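Local coordinates for cadherin-related family member 2 (PDB 5CYX), which probably mediates calcium-dependent adhesion between neighbouring microvilli of epithelial cells, pairing through its extracellular cadherin repeats with the partner protein CDHR5, at residues G138-F143 against L185-S190; D100-F105 against K199-Q204. All coordinates share one frame; numbering follows the deposited sequence.

Both contacts sit at the end of the second cadherin repeat that faces the first, their centres about 8 Å apart. Contact 1 is a regular antiparallel strand pair, partly buried, tied by backbone hydrogen bonds. Contact 2 lies at the surface, where the linker from the first repeat meets a loop; no direct hydrogen bond crosses it, side chains touch by van der Waals contact, and a water bridges P103 O and Q204 N. The two meet at strand 180-189, part of contact 1: A187 O lies 2.8 Å from S203 N in a probable hydrogen bond, and a disulfide joins C188 to C202. They also share one calcium ion, bound by the carboxylate of D189 and the backbone oxygen of N101.

Contact 1: residues G138-F143 against L185-S190; sequences GLVQYF and LKACDS. With CA (calcium ion), chain D.
The ring of F143 meets K186 O near its own plane, at the edge, with CD2 3.9 Å from that oxygen. C188 SG comes obliquely to the same ring, 4.0 Å from CE2, in a sulfur-aromatic contact; K186 NZ lies far off, at most a weak cation-pi partner. CG of F143 stands anti to the carbonyl carbon (chi1 -55°), which starts the ring on its way back along the strand toward the cysteine. On the other side of the sheet, V140 CG1 lies over one face of the Y142 ring, offset toward the rim, and the methyl of A187 approaches the ring obliquely. V140 CG1 and A187 CB are themselves 3.8 Å apart. Beyond the ring, the hydroxyl of Y142 is hydrogen-bonded to A129 N. Between these two layers run four backbone bonds, two each for the pairs Q141–C188 and F143–K186. The shortest, Q141 N to C188 O at 2.8 Å, is nearly straight (176°). Nearer the calcium, S190 OG donates to L139 O at 2.6 Å, coming from 43° out of the carbonyl plane, and also lies 3.2 Å from Q141 OE1. L139 and Q141 pack against L139 of another subunit as well. D189 OD2 binds calcium at 2.5 Å, while OD1 is fixed by Q201 N and G191 N. This sheet's outermost strand within the chain, paired antiparallel with the inner strand carrying calcium-binding D189, is characteristic of the cadherin beta-sandwich, here in the second repeat.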
loop_
_atom_site.group_PDB
_atom_site.type_symbol
_atom_site.label_atom_id
_atom_site.label_comp_id
_atom_site.label_asym_id
_atom_site.label_seq_id
_atom_site.Cartn_x
_atom_site.Cartn_y
_atom_site.Cartn_z
ATOM N N GLY A 138 8.019 14.862 -15.796
ATOM C CA GLY A 138 6.584 14.686 -15.848
ATOM C C GLY A 138 5.992 13.703 -14.862
ATOM O O GLY A 138 4.795 13.530 -14.819
ATOM N N LEU A 139 6.823 13.082 -14.047
ATOM C CA LEU A 139 6.448 11.932 -13.258
ATOM C C LEU A 139 6.109 12.438 -11.844
ATOM O O LEU A 139 7.026 12.891 -11.071
ATOM C CB LEU A 139 7.642 10.972 -13.192
ATOM C CG LEU A 139 7.388 9.603 -12.570
ATOM C CD1 LEU A 139 6.257 8.881 -13.322
ATOM C CD2 LEU A 139 8.665 8.777 -12.630
ATOM N N VAL A 140 4.821 12.319 -11.511
ATOM C CA VAL A 140 4.246 12.912 -10.332
ATOM C C VAL A 140 4.374 12.032 -9.068
ATOM O O VAL A 140 4.144 10.832 -9.117
ATOM C CB VAL A 140 2.782 13.307 -10.598
ATOM C CG1 VAL A 140 2.230 14.073 -9.411
ATOM C CG2 VAL A 140 2.713 14.181 -11.852
ATOM N N GLN A 141 4.815 12.641 -7.966
ATOM C CA GLN A 141 4.845 12.022 -6.648
ATOM C C GLN A 141 3.943 12.846 -5.754
ATOM O O GLN A 141 3.777 14.056 -6.000
ATOM C CB GLN A 141 6.271 12.047 -6.056
ATOM C CG GLN A 141 7.372 11.679 -7.042
ATOM C CD GLN A 141 8.661 11.207 -6.362
ATOM O OE1 GLN A 141 9.737 11.115 -6.995
ATOM N NE2 GLN A 141 8.563 10.862 -5.087
ATOM N N TYR A 142 3.376 12.206 -4.734
ATOM C CA TYR A 142 2.480 12.846 -3.781
ATOM C C TYR A 142 2.995 12.868 -2.358
ATOM O O TYR A 142 3.662 11.946 -1.927
ATOM C CB TYR A 142 1.144 12.118 -3.771
ATOM C CG TYR A 142 0.510 12.117 -5.132
ATOM C CD1 TYR A 142 0.816 11.120 -6.064
ATOM C CD2 TYR A 142 -0.406 13.112 -5.496
ATOM C CE1 TYR A 142 0.235 11.141 -7.331
ATOM C CE2 TYR A 142 -0.976 13.137 -6.742
ATOM C CZ TYR A 142 -0.689 12.149 -7.647
ATOM O OH TYR A 142 -1.269 12.189 -8.889
ATOM N N PHE A 143 2.578 13.886 -1.612
ATOM C CA PHE A 143 3.025 14.081 -0.225
ATOM C C PHE A 143 1.902 14.618 0.629
ATOM O O PHE A 143 1.130 15.474 0.171
ATOM C CB PHE A 143 4.178 15.088 -0.135
ATOM C CG PHE A 143 5.305 14.743 -0.981
ATOM C CD1 PHE A 143 6.341 13.913 -0.491
ATOM C CD2 PHE A 143 5.346 15.179 -2.290
ATOM C CE1 PHE A 143 7.397 13.571 -1.323
ATOM C CE2 PHE A 143 6.383 14.815 -3.132
ATOM C CZ PHE A 143 7.427 14.005 -2.638
ATOM N N LEU A 185 -2.094 18.445 1.095
ATOM C CA LEU A 185 -1.168 17.673 0.215
ATOM C C LEU A 185 -0.458 18.561 -0.761
ATOM O O LEU A 185 -0.872 19.710 -1.009
ATOM C CB LEU A 185 -1.910 16.632 -0.632
ATOM C CG LEU A 185 -3.141 15.985 -0.059
ATOM C CD1 LEU A 185 -3.738 15.043 -1.117
ATOM C CD2 LEU A 185 -2.796 15.200 1.181
ATOM N N LYS A 186 0.614 18.029 -1.324
ATOM C CA LYS A 186 1.154 18.556 -2.576
ATOM C C LYS A 186 1.626 17.436 -3.505
ATOM O O LYS A 186 1.695 16.282 -3.112
ATOM C CB LYS A 186 2.259 19.586 -2.367
ATOM C CG LYS A 186 3.484 19.038 -1.660
ATOM C CD LYS A 186 4.658 20.026 -1.633
ATOM C CE LYS A 186 5.918 19.275 -1.170
ATOM N NZ LYS A 186 7.084 20.142 -0.813
ATOM N N ALA A 187 1.865 17.814 -4.750
ATOM C CA ALA A 187 2.374 16.917 -5.756
ATOM C C ALA A 187 3.599 17.587 -6.335
ATOM O O ALA A 187 3.531 18.765 -6.643
ATOM C CB ALA A 187 1.308 16.651 -6.842
ATOM N N CYS A 188 4.710 16.854 -6.430
ATOM C CA CYS A 188 5.893 17.326 -7.136
ATOM C C CYS A 188 6.218 16.386 -8.282
ATOM O O CYS A 188 5.766 15.238 -8.309
ATOM C CB CYS A 188 7.104 17.440 -6.202
ATOM S SG CYS A 188 6.754 18.422 -4.718
ATOM N N ASP A 189 6.997 16.865 -9.235
ATOM C CA ASP A 189 7.513 15.976 -10.224
ATOM C C ASP A 189 8.784 15.332 -9.611
ATOM O O ASP A 189 9.204 15.655 -8.467
ATOM C CB ASP A 189 7.716 16.659 -11.591
ATOM C CG ASP A 189 8.609 17.871 -11.533
ATOM O OD1 ASP A 189 9.556 17.864 -10.734
ATOM O OD2 ASP A 189 8.340 18.863 -12.273
ATOM N N SER A 190 9.415 14.496 -10.394
ATOM C CA SER A 190 10.557 13.700 -9.957
ATOM C C SER A 190 11.866 14.356 -10.471
ATOM O O SER A 190 12.900 13.750 -10.514
ATOM C CB SER A 190 10.399 12.256 -10.470
ATOM O OG SER A 190 9.150 11.678 -10.094
HETATM CA CA CA D . 7.274 19.174 -14.514
#

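Contact 2: residues D100-F105 against K199-Q204; sequences DNIPVF and KTQCSQ. With CA (calcium ion), chain C; CA (calcium ion), chain B; CA (calcium ion), chain D.
P103 O makes the shortest hydrogen bond at this contact, accepting from a water 2.7 Å away; the water in turn accepts from Q204 N, so it bridges the two segments. S203 CB presses on the same carbonyl oxygen at 3.2 Å. S203 OG donates to Q204 O, accepts from A187 N and lies in the plane of the F105 ring, at its edge, 3.6 Å from CE2. D100 and N101 close the DXNDN linker motif between the first and second cadherin repeats. D100 spreads its carboxylate over two calcium ions, OD1 on one and OD2 on the other at 2.2 Å, and N101 O binds the third at 2.3 Å, completed by N99, D131, D133, A137 and D189. Q201 packs against this calcium-bound carbonyl through CB and CG, the latter 3.5 Å from N101 O. Its chain bends at chi2 (-89°), which brings CD near I102; the two side chains cross at about a right angle, with OE1 3.5 Å from I102 CG2, and NE2 is hydrogen-bonded to N99. An alanine at Q201 would probably leave N99 without that bond and I102 CG2 without the crossing amide, with only CB left against N101 O. P103 CD rests on Q201 O at 3.7 Å, and the proline side chain also touches A187 and D131.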
loop_
_atom_site.group_PDB
_atom_site.type_symbol
_atom_site.label_atom_id
_atom_site.label_comp_id
_atom_site.label_asym_id
_atom_site.label_seq_id
_atom_site.Cartn_x
_atom_site.Cartn_y
_atom_site.Cartn_z
ATOM N N ASP A 100 9.709 22.826 -17.186
ATOM C CA ASP A 100 9.027 24.121 -17.039
ATOM C C ASP A 100 7.552 23.930 -16.727
ATOM O O ASP A 100 6.844 24.907 -16.715
ATOM C CB ASP A 100 9.154 24.963 -18.334
ATOM C CG ASP A 100 8.603 24.201 -19.601
ATOM O OD1 ASP A 100 8.371 22.978 -19.555
ATOM O OD2 ASP A 100 8.343 24.826 -20.627
ATOM N N ASN A 101 7.040 22.698 -16.542
ATOM C CA ASN A 101 5.630 22.617 -16.081
ATOM C C ASN A 101 5.518 22.061 -14.671
ATOM O O ASN A 101 6.413 21.321 -14.243
ATOM C CB ASN A 101 4.750 21.844 -17.042
ATOM C CG ASN A 101 4.463 22.613 -18.301
ATOM O OD1 ASN A 101 3.619 23.525 -18.308
ATOM N ND2 ASN A 101 5.146 22.277 -19.362
ATOM N N ILE A 102 4.458 22.499 -13.956
ATOM C CA ILE A 102 4.122 21.965 -12.627
ATOM C C ILE A 102 2.977 20.918 -12.629
ATOM O O ILE A 102 2.117 20.906 -13.540
ATOM C CB ILE A 102 3.765 23.034 -11.587
ATOM C CG1 ILE A 102 2.470 23.807 -11.972
ATOM C CG2 ILE A 102 4.884 24.069 -11.432
ATOM C CD1 ILE A 102 2.028 24.769 -10.884
ATOM N N PRO A 103 2.941 20.068 -11.589
ATOM C CA PRO A 103 1.823 19.189 -11.378
ATOM C C PRO A 103 0.588 19.993 -11.035
ATOM O O PRO A 103 0.652 20.846 -10.158
ATOM C CB PRO A 103 2.260 18.365 -10.164
ATOM C CG PRO A 103 3.740 18.327 -10.248
ATOM C CD PRO A 103 4.057 19.736 -10.687
ATOM N N VAL A 104 -0.513 19.703 -11.710
ATOM C CA VAL A 104 -1.764 20.436 -11.520
ATOM C C VAL A 104 -2.898 19.436 -11.202
ATOM O O VAL A 104 -2.966 18.331 -11.786
ATOM C CB VAL A 104 -2.146 21.317 -12.766
ATOM C CG1 VAL A 104 -1.274 22.561 -12.837
ATOM C CG2 VAL A 104 -2.027 20.531 -14.079
ATOM N N PHE A 105 -3.724 19.825 -10.238
ATOM C CA PHE A 105 -4.941 19.135 -9.829
ATOM C C PHE A 105 -6.071 19.989 -10.373
ATOM O O PHE A 105 -5.897 21.197 -10.440
ATOM C CB PHE A 105 -5.098 19.195 -8.300
ATOM C CG PHE A 105 -4.043 18.442 -7.497
ATOM C CD1 PHE A 105 -4.236 17.129 -7.151
ATOM C CD2 PHE A 105 -2.932 19.090 -7.003
ATOM C CE1 PHE A 105 -3.287 16.432 -6.383
ATOM C CE2 PHE A 105 -1.996 18.428 -6.219
ATOM C CZ PHE A 105 -2.169 17.089 -5.910
ATOM N N LYS A 199 16.066 20.818 -11.388
ATOM C CA LYS A 199 14.867 21.548 -11.060
ATOM C C LYS A 199 13.760 20.535 -10.792
ATOM O O LYS A 199 13.564 19.576 -11.589
ATOM C CB LYS A 199 14.502 22.465 -12.213
ATOM C CG LYS A 199 13.203 23.241 -12.011
ATOM C CD LYS A 199 13.371 24.254 -10.860
ATOM C CE LYS A 199 12.141 25.138 -10.706
ATOM N NZ LYS A 199 12.304 26.025 -9.526
ATOM N N THR A 200 13.110 20.686 -9.641
ATOM C CA THR A 200 11.920 19.900 -9.295
ATOM C C THR A 200 10.791 20.897 -9.174
ATOM O O THR A 200 10.989 21.941 -8.556
ATOM C CB THR A 200 12.111 19.175 -7.955
ATOM O OG1 THR A 200 13.134 18.158 -8.072
ATOM C CG2 THR A 200 10.784 18.544 -7.477
ATOM N N GLN A 201 9.612 20.604 -9.739
ATOM C CA GLN A 201 8.458 21.549 -9.595
ATOM C C GLN A 201 7.396 20.986 -8.680
ATOM O O GLN A 201 7.162 19.769 -8.693
ATOM C CB GLN A 201 7.842 21.853 -10.942
ATOM C CG GLN A 201 8.811 22.417 -11.968
ATOM C CD GLN A 201 8.918 23.923 -11.930
ATOM O OE1 GLN A 201 8.374 24.585 -11.041
ATOM N NE2 GLN A 201 9.618 24.477 -12.900
ATOM N N CYS A 202 6.749 21.860 -7.897
ATOM C CA CYS A 202 5.676 21.446 -6.957
ATOM C C CYS A 202 4.332 22.153 -7.246
ATOM O O CYS A 202 4.291 23.213 -7.840
ATOM C CB CYS A 202 6.121 21.619 -5.481
ATOM S SG CYS A 202 7.472 20.481 -4.928
ATOM N N SER A 203 3.231 21.512 -6.883
ATOM C CA SER A 203 1.917 22.084 -7.089
ATOM C C SER A 203 1.615 23.112 -6.041
ATOM O O SER A 203 2.325 23.234 -5.057
ATOM C CB SER A 203 0.859 21.016 -6.931
ATOM O OG SER A 203 0.791 20.623 -5.574
ATOM N N GLN A 204 0.493 23.808 -6.237
ATOM C CA GLN A 204 -0.094 24.586 -5.154
ATOM C C GLN A 204 -0.641 23.578 -4.104
ATOM O O GLN A 204 -1.005 22.475 -4.463
ATOM C CB GLN A 204 -1.213 25.550 -5.671
ATOM C CG GLN A 204 -2.485 24.876 -6.209
ATOM C CD GLN A 204 -3.581 25.893 -6.653
ATOM O OE1 GLN A 204 -3.825 26.894 -5.988
ATOM N NE2 GLN A 204 -4.262 25.591 -7.759
HETATM CA CA CA C . 8.638 20.966 -20.754
HETATM CA CA CA B . 7.240 24.329 -22.440
HETATM CA CA CA D . 7.274 19.174 -14.514
HETATM O O HOH W 1 5.263 25.005 -21.136
HETATM O O HOH W 2 -0.618 23.064 -9.236
HETATM O O HOH W 3 -3.533 22.561 -9.269
#